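Local coordinates for putative methyl-accepting chemotaxis signal transduction protein (Campylobacter jejuni subsp. jejuni serotype O:2, PDB 4XMQ) that probably senses extracellular chemical signals through a tandem Cache-type (double PDC) sensor region and passes them on to the chemotaxis machinery, at residues K137-T142 and K185-T190. Residues are numbered along the deposited sequence; the frame is centred on the assembly and turned at random.
Sequences KQYVIT and KIFAAT
Y139 and F187 form a T-shaped aromatic pair that bridges two antiparallel sheets, consistent with a tandem PDC (double Cache) sensor fold. Strand 138-149 belongs to the six-stranded antiparallel sheet of the first PDC sensor domain. Strand 186-189 is an outermost strand of the following five-stranded sheet. The two strand segments run at 88° to each other, with their axes 10.0 Å apart at the closest. No hydrogen bond joins the two segments directly; the contact is mostly side chain on side chain.

The aromatic pair carries most of the contact. F187 turns its edge toward one face of Y139, with the ring planes at 86° and the centroids 4.7 Å apart. CD1 of F187 stands over the centre of the tyrosine ring, 3.4 Å above its plane. The phenylalanine CG lies anti to the backbone N (chi1 166°), which carries the ring across to the tyrosine. L166 of helix 163-172 and the ring of Y236 also pack on F187.

Aliphatic contact is smaller. I141 points toward the second segment and sets its CD1 4.0 Å from CZ of F187. S163 and A130 touch the same isoleucine.

The polar end of Y139 is held by D181, just past strand 177-180: its OH hydrogen-bonds to OD2 of the aspartate, while OD1 accepts a bond from the K185 backbone N. One carboxylate thus ties the tyrosine to the start of the 185-190 segment. The same OH passes 3.5 Å from the backbone O of I186, a contact and not a hydrogen bond, and 4.2 Å from CB of K185.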
loop_
_atom_site.group_PDB
_atom_site.type_symbol
_atom_site.label_atom_id
_atom_site.label_comp_id
_atom_site.label_asym_id
_atom_site.label_seq_id
_atom_site.Cartn_x
_atom_site.Cartn_y
_atom_site.Cartn_z
ATOM N N LYS B 137 -19.257 15.991 2.073
ATOM C CA LYS B 137 -19.631 15.391 0.779
ATOM C C LYS B 137 -18.558 14.395 0.262
ATOM O O LYS B 137 -18.210 14.371 -0.924
ATOM C CB LYS B 137 -19.893 16.482 -0.258
ATOM C CG LYS B 137 -20.865 17.574 0.202
ATOM C CD LYS B 137 -20.967 18.595 -0.914
ATOM C CE LYS B 137 -22.076 19.591 -0.665
ATOM N NZ LYS B 137 -21.902 20.802 -1.536
ATOM N N GLN B 138 -18.023 13.598 1.182
ATOM C CA GLN B 138 -17.282 12.391 0.813
ATOM C C GLN B 138 -17.144 11.432 1.988
ATOM O O GLN B 138 -17.514 11.730 3.148
ATOM C CB GLN B 138 -15.906 12.725 0.171
ATOM C CG GLN B 138 -15.271 13.981 0.667
ATOM C CD GLN B 138 -13.767 13.947 0.503
ATOM O OE1 GLN B 138 -13.257 13.545 -0.541
ATOM N NE2 GLN B 138 -13.054 14.348 1.535
ATOM N N TYR B 139 -16.705 10.215 1.626
ATOM C CA TYR B 139 -16.381 9.198 2.594
ATOM C C TYR B 139 -15.195 9.639 3.431
ATOM O O TYR B 139 -14.203 10.189 2.882
ATOM C CB TYR B 139 -16.057 7.874 1.897
ATOM C CG TYR B 139 -17.344 7.029 1.648
ATOM C CD1 TYR B 139 -17.879 6.278 2.654
ATOM C CD2 TYR B 139 -18.028 7.085 0.411
ATOM C CE1 TYR B 139 -19.031 5.521 2.475
ATOM C CE2 TYR B 139 -19.192 6.347 0.232
ATOM C CZ TYR B 139 -19.691 5.577 1.262
ATOM O OH TYR B 139 -20.828 4.809 1.142
ATOM N N VAL B 140 -15.279 9.347 4.733
ATOM C CA VAL B 140 -14.185 9.632 5.679
ATOM C C VAL B 140 -13.692 8.305 6.287
ATOM O O VAL B 140 -14.472 7.417 6.592
ATOM C CB VAL B 140 -14.696 10.586 6.763
ATOM C CG1 VAL B 140 -13.585 10.846 7.780
ATOM C CG2 VAL B 140 -15.137 11.900 6.121
ATOM N N ILE B 141 -12.388 8.155 6.337
ATOM C CA ILE B 141 -11.738 6.988 6.889
ATOM C C ILE B 141 -10.810 7.416 8.022
ATOM O O ILE B 141 -9.744 7.996 7.780
ATOM C CB ILE B 141 -10.967 6.232 5.806
ATOM C CG1 ILE B 141 -11.895 5.786 4.650
ATOM C CG2 ILE B 141 -10.272 5.034 6.438
ATOM C CD1 ILE B 141 -11.307 4.954 3.573
ATOM N N THR B 142 -11.258 7.220 9.251
ATOM C CA THR B 142 -10.563 7.735 10.436
ATOM C C THR B 142 -9.957 6.655 11.333
ATOM O O THR B 142 -10.584 5.602 11.599
ATOM C CB THR B 142 -11.503 8.605 11.244
ATOM O OG1 THR B 142 -11.979 9.673 10.430
ATOM C CG2 THR B 142 -10.849 9.147 12.504
ATOM N N LYS B 185 -24.161 0.256 1.766
ATOM C CA LYS B 185 -24.179 1.204 0.689
ATOM C C LYS B 185 -22.858 1.033 -0.068
ATOM O O LYS B 185 -21.785 0.762 0.519
ATOM C CB LYS B 185 -24.374 2.641 1.179
ATOM C CG LYS B 185 -25.613 2.870 2.012
ATOM C CD LYS B 185 -26.884 2.716 1.205
ATOM C CE LYS B 185 -28.068 3.048 2.126
ATOM N NZ LYS B 185 -29.321 3.094 1.342
ATOM N N ILE B 186 -22.914 1.105 -1.375
ATOM C CA ILE B 186 -21.750 0.885 -2.202
ATOM C C ILE B 186 -20.708 1.983 -1.988
ATOM O O ILE B 186 -21.040 3.185 -1.941
ATOM C CB ILE B 186 -22.179 0.735 -3.689
ATOM C CG1 ILE B 186 -21.074 0.131 -4.542
ATOM C CG2 ILE B 186 -22.627 2.079 -4.283
ATOM C CD1 ILE B 186 -20.812 -1.326 -4.273
ATOM N N PHE B 187 -19.450 1.584 -1.858
ATOM C CA PHE B 187 -18.346 2.450 -1.494
ATOM C C PHE B 187 -17.263 2.511 -2.567
ATOM O O PHE B 187 -16.718 3.558 -2.844
ATOM C CB PHE B 187 -17.757 1.963 -0.115
ATOM C CG PHE B 187 -16.418 2.563 0.205
ATOM C CD1 PHE B 187 -16.301 3.839 0.723
ATOM C CD2 PHE B 187 -15.281 1.831 0.044
ATOM C CE1 PHE B 187 -15.050 4.389 1.013
ATOM C CE2 PHE B 187 -14.015 2.357 0.324
ATOM C CZ PHE B 187 -13.921 3.677 0.789
ATOM N N ALA B 188 -16.908 1.367 -3.139
ATOM C CA ALA B 188 -15.840 1.296 -4.144
ATOM C C ALA B 188 -16.202 0.202 -5.122
ATOM O O ALA B 188 -16.924 -0.735 -4.749
ATOM C CB ALA B 188 -14.505 0.993 -3.476
ATOM N N ALA B 189 -15.687 0.297 -6.344
ATOM C CA ALA B 189 -16.014 -0.651 -7.418
ATOM C C ALA B 189 -15.089 -0.514 -8.622
ATOM O O ALA B 189 -14.683 0.590 -8.983
ATOM C CB ALA B 189 -17.454 -0.476 -7.872
ATOM N N THR B 190 -14.719 -1.639 -9.224
ATOM C CA THR B 190 -13.986 -1.673 -10.508
ATOM C C THR B 190 -14.840 -1.045 -11.611
ATOM O O THR B 190 -14.360 -0.207 -12.404
ATOM C CB THR B 190 -13.493 -3.061 -10.857
ATOM O OG1 THR B 190 -12.504 -3.467 -9.894
ATOM C CG2 THR B 190 -12.874 -3.118 -12.234
#